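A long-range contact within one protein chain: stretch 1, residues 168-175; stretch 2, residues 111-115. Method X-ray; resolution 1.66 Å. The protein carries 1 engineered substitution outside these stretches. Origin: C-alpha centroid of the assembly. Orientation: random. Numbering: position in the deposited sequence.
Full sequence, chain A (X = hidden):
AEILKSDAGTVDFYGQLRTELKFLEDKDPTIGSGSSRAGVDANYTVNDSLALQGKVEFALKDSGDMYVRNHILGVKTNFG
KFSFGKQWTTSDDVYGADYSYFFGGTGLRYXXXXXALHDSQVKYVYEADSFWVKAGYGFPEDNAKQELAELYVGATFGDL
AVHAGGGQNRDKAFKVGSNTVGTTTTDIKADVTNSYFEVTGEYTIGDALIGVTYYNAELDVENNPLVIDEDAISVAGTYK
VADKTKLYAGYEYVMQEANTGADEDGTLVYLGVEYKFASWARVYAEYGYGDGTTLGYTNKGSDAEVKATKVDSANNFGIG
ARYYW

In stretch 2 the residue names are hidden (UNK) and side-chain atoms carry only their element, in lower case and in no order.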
ATOM      1  N   GLN A 168       6.343 -13.475   3.550  1.00 28.74           N
ATOM      2  CA  GLN A 168       7.664 -13.515   2.975  1.00 29.11           C
ATOM      3  C   GLN A 168       7.697 -13.282   1.493  1.00 29.69           C
ATOM      4  O   GLN A 168       6.853 -13.828   0.767  1.00 30.60           O
ATOM      5  CB  GLN A 168       8.341 -14.919   3.349  1.00 32.01           C
ATOM      6  CG  GLN A 168       9.830 -14.858   3.055  1.00 37.77           C
ATOM      7  CD  GLN A 168      10.529 -16.125   3.566  1.00 43.64           C
ATOM      8  OE1 GLN A 168      11.068 -16.190   4.727  1.00 43.69           O
ATOM      9  NE2 GLN A 168      10.405 -17.146   2.787  1.00 40.70           N
ATOM     10  N   ASN A 169       8.631 -12.439   1.031  1.00 28.76           N
ATOM     11  CA  ASN A 169       8.730 -11.985  -0.365  1.00 30.99           C
ATOM     12  C   ASN A 169      10.227 -12.113  -0.768  1.00 32.27           C
ATOM     13  O   ASN A 169      11.096 -11.614  -0.058  1.00 32.48           O
ATOM     14  CB  ASN A 169       8.229 -10.543  -0.501  1.00 28.59           C
ATOM     15  CG  ASN A 169       8.299  -9.938  -1.895  1.00 31.62           C
ATOM     16  OD1 ASN A 169       8.478  -8.715  -1.970  1.00 31.14           O
ATOM     17  ND2 ASN A 169       8.046 -10.729  -3.027  1.00 30.60           N
ATOM     18  N   ARG A 170      10.507 -12.870  -1.839  1.00 33.51           N
ATOM     19  CA  ARG A 170      11.925 -13.111  -2.290  1.00 35.77           C
ATOM     20  C   ARG A 170      12.122 -12.684  -3.706  1.00 36.63           C
ATOM     21  O   ARG A 170      11.305 -13.027  -4.565  1.00 34.98           O
ATOM     22  CB  ARG A 170      12.310 -14.614  -2.176  1.00 36.83           C
ATOM     23  CG  ARG A 170      13.813 -14.871  -2.430  1.00 41.12           C
ATOM     24  CD  ARG A 170      14.225 -16.285  -1.989  1.00 44.38           C
ATOM     25  NE  ARG A 170      15.588 -16.597  -2.454  1.00 48.66           N
ATOM     26  CZ  ARG A 170      16.138 -17.815  -2.384  1.00 56.75           C
ATOM     27  NH1 ARG A 170      15.459 -18.860  -1.879  1.00 51.86           N
ATOM     28  NH2 ARG A 170      17.380 -17.996  -2.820  1.00 60.89           N
ATOM     29  N   ASP A 171      13.197 -11.936  -3.966  1.00 36.28           N
ATOM     30  CA  ASP A 171      13.565 -11.551  -5.316  1.00 39.49           C
ATOM     31  C   ASP A 171      15.045 -11.990  -5.551  1.00 45.46           C
ATOM     32  O   ASP A 171      15.972 -11.441  -4.932  1.00 40.43           O
ATOM     33  CB  ASP A 171      13.469 -10.065  -5.543  1.00 36.97           C
ATOM     34  CG  ASP A 171      13.683  -9.684  -7.049  1.00 48.09           C
ATOM     35  OD1 ASP A 171      14.565 -10.245  -7.714  1.00 47.69           O
ATOM     36  OD2 ASP A 171      12.954  -8.850  -7.577  1.00 43.74           O
ATOM     37  N   LYS A 172      15.230 -12.945  -6.455  1.00 45.92           N
ATOM     38  CA  LYS A 172      16.559 -13.571  -6.656  1.00 51.23           C
ATOM     39  C   LYS A 172      17.529 -12.698  -7.440  1.00 50.38           C
ATOM     40  O   LYS A 172      18.707 -12.995  -7.446  1.00 56.10           O
ATOM     41  CB  LYS A 172      16.397 -14.946  -7.322  1.00 52.17           C
ATOM     42  CG  LYS A 172      15.887 -16.014  -6.371  1.00 56.93           C
ATOM     43  CD  LYS A 172      15.436 -17.259  -7.136  1.00 61.40           C
ATOM     44  CE  LYS A 172      14.954 -18.326  -6.190  1.00 63.33           C
ATOM     45  NZ  LYS A 172      14.736 -19.632  -6.885  1.00 68.82           N
ATOM     46  N   ALA A 173      17.055 -11.617  -8.049  1.00 50.15           N
ATOM     47  CA  ALA A 173      17.917 -10.674  -8.741  1.00 52.62           C
ATOM     48  C   ALA A 173      17.475  -9.243  -8.542  1.00 49.60           C
ATOM     49  O   ALA A 173      17.163  -8.521  -9.490  1.00 50.01           O
ATOM     50  CB  ALA A 173      17.953 -11.008 -10.235  1.00 57.93           C
ATOM     51  N   PHE A 174      17.478  -8.799  -7.290  1.00 54.50           N
ATOM     52  CA  PHE A 174      16.980  -7.459  -6.953  1.00 48.77           C
ATOM     53  C   PHE A 174      18.098  -6.404  -7.173  1.00 47.74           C
ATOM     54  O   PHE A 174      19.190  -6.535  -6.614  1.00 48.82           O
ATOM     55  CB  PHE A 174      16.520  -7.422  -5.476  1.00 44.72           C
ATOM     56  CG  PHE A 174      15.822  -6.159  -5.097  1.00 46.65           C
ATOM     57  CD1 PHE A 174      14.504  -5.919  -5.497  1.00 45.56           C
ATOM     58  CD2 PHE A 174      16.463  -5.193  -4.337  1.00 45.27           C
ATOM     59  CE1 PHE A 174      13.868  -4.721  -5.151  1.00 40.64           C
ATOM     60  CE2 PHE A 174      15.797  -4.025  -3.942  1.00 45.24           C
ATOM     61  CZ  PHE A 174      14.500  -3.789  -4.360  1.00 44.55           C
ATOM     62  N   LYS A 175      17.787  -5.365  -7.927  1.00 46.76           N
ATOM     63  CA  LYS A 175      18.666  -4.204  -8.098  1.00 53.15           C
ATOM     64  C   LYS A 175      18.635  -3.265  -6.886  1.00 55.18           C
ATOM     65  O   LYS A 175      17.696  -2.500  -6.679  1.00 54.04           O
ATOM     66  CB  LYS A 175      18.311  -3.424  -9.362  1.00 55.51           C
ATOM     67  CG  LYS A 175      19.264  -2.261  -9.668  1.00 62.59           C
ATOM     68  CD  LYS A 175      19.046  -1.732 -11.089  1.00 73.98           C
ATOM     69  CE  LYS A 175      20.254  -1.014 -11.691  1.00 80.01           C
ATOM     70  NZ  LYS A 175      20.156   0.471 -11.569  1.00 83.79           N
ATOM     71  N   UNK A 111       6.336  -3.818   1.479  1.00 27.15           N
ATOM     72  CA  UNK A 111       6.449  -3.463   0.079  1.00 28.65           C
ATOM     73  C   UNK A 111       7.856  -3.215  -0.415  1.00 30.13           C
ATOM     74  O   UNK A 111       8.068  -2.789  -1.567  1.00 29.43           O
ATOM     75  N   UNK A 112       8.818  -3.417   0.448  1.00 27.65           N
ATOM     76  CA  UNK A 112      10.224  -3.014   0.163  1.00 29.83           C
ATOM     77  C   UNK A 112      10.786  -3.592  -1.170  1.00 32.22           C
ATOM     78  O   UNK A 112      11.453  -2.848  -1.907  1.00 32.78           O
ATOM     79  c   UNK A 112      11.136  -3.406   1.336  1.00 32.03           C
ATOM     80  c   UNK A 112      12.571  -2.781   1.234  1.00 33.32           C
ATOM     81  o   UNK A 112      10.481  -2.976   2.524  1.00 32.72           O
ATOM     82  N   UNK A 113      10.468  -4.851  -1.457  1.00 29.68           N
ATOM     83  CA  UNK A 113      10.796  -5.557  -2.707  1.00 34.06           C
ATOM     84  C   UNK A 113       9.722  -5.660  -3.800  1.00 35.44           C
ATOM     85  O   UNK A 113      10.067  -5.672  -4.996  1.00 37.38           O
ATOM     86  c   UNK A 113      11.345  -6.957  -2.378  1.00 32.77           C
ATOM     87  c   UNK A 113      12.858  -8.556  -1.073  1.00 35.54           C
ATOM     88  c   UNK A 113      13.673  -6.272  -1.596  1.00 36.57           C
ATOM     89  c   UNK A 113      12.441  -7.109  -1.313  1.00 33.73           C
ATOM     90  N   UNK A 114       8.442  -5.712  -3.406  1.00 33.11           N
ATOM     91  CA  UNK A 114       7.332  -6.039  -4.305  1.00 32.43           C
ATOM     92  C   UNK A 114       6.718  -4.797  -4.938  1.00 36.58           C
ATOM     93  O   UNK A 114       6.071  -4.920  -5.980  1.00 38.47           O
ATOM     94  o   UNK A 114       5.695  -5.997  -2.480  1.00 34.07           O
ATOM     95  c   UNK A 114       6.241  -6.837  -3.507  1.00 36.72           C
ATOM     96  N   UNK A 115       6.888  -3.606  -4.323  1.00 36.57           N
ATOM     97  CA  UNK A 115       6.102  -2.400  -4.668  1.00 40.68           C
ATOM     98  C   UNK A 115       4.559  -2.697  -4.654  1.00 38.46           C
ATOM     99  O   UNK A 115       3.823  -2.133  -5.417  1.00 32.74           O
ATOM    100  c   UNK A 115       6.506  -1.817  -6.054  1.00 40.71           C
ATOM    101  o   UNK A 115       8.485  -1.209  -7.218  1.00 60.67           O
ATOM    102  c   UNK A 115       7.965  -1.348  -6.096  1.00 53.83           C
ATOM    103  o   UNK A 115       8.606  -1.136  -5.027  1.00 52.75           O
TER
HETATM  104  O   HOH W   1       8.609  -6.773  -0.085  1.00 28.29           O

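Position 111 has backbone atoms and nothing beyond CA, and it buries no surface against stretch 1, so the residue is glycine, G111. Its phi/psi of -101/4 would be open to other residues as well; the identification rests on the absent side chain. Its carbonyl O accepts a hydrogen bond from the backbone N of position 115 at 3.1 Å, which closes the segment into a compact turn.

Position 112 carries three side-chain atoms: one carbon bonded to one oxygen and one further carbon. That further carbon stays 6.0 Å from F174 CZ; the contact is made by the backbone instead, with O of 112 4.0 Å from F174 CZ. Branching at CB with a hydroxyl and a methyl defines threonine, T112. Its CA-to-CB bond points sideways.

Position 113 has four side-chain carbons and no heteroatom, forked at the second. One terminal carbon of the fork lies 3.7 Å from the F174 ring centroid and 7° off the ring normal, a CH-pi contact over the face; the other reaches 4.5 Å from D171 N, and CB is 3.4 Å from N169 OD1. Valine would have one carbon fewer, and isoleucine would fork at CB, so this is leucine, L113. Its CA-to-CB bond points toward stretch 1, and chi1 of -48° (m) with chi2 of 179° (t) sets CD2 over the ring and CD1 near D171.

Position 114 shows one carbon followed by one oxygen, unbranched. Its CB packs 3.3 Å from N169 OD1; its N lies equally near that oxygen, at 3.3 Å, but the angle is too poor for a hydrogen bond. The residue is serine, S114. Chi1 is 64° (p), and the hydroxyl is hydrogen-bonded to a residue just beyond the stretches.

Position 115 has two side-chain carbons, the second bearing two oxygens, the nearer of which stays 6.4 Å from F174 CE1. This short carboxylate is aspartate, D115, as glutamate would need another carbon.

The contact is therefore centred on L113, which has 107 Å² covered by stretch 1, out of 283 Å² buried on both sides together. No direct hydrogen bond crosses between the stretches. A water bridges them instead, accepting from L113 N at 3.0 Å and donating to N169 OD1 at 2.7 Å. Stretch 1 turns a corner at K172 and A173, where A173 N donates to D171 OD1 (2.9 Å, 150°). With N169 before this corner and F174 after it, the leucine meets a polar, water-linked contact at its backbone and an aromatic face at its tip.

Stretch 2 111-115: GTLSD
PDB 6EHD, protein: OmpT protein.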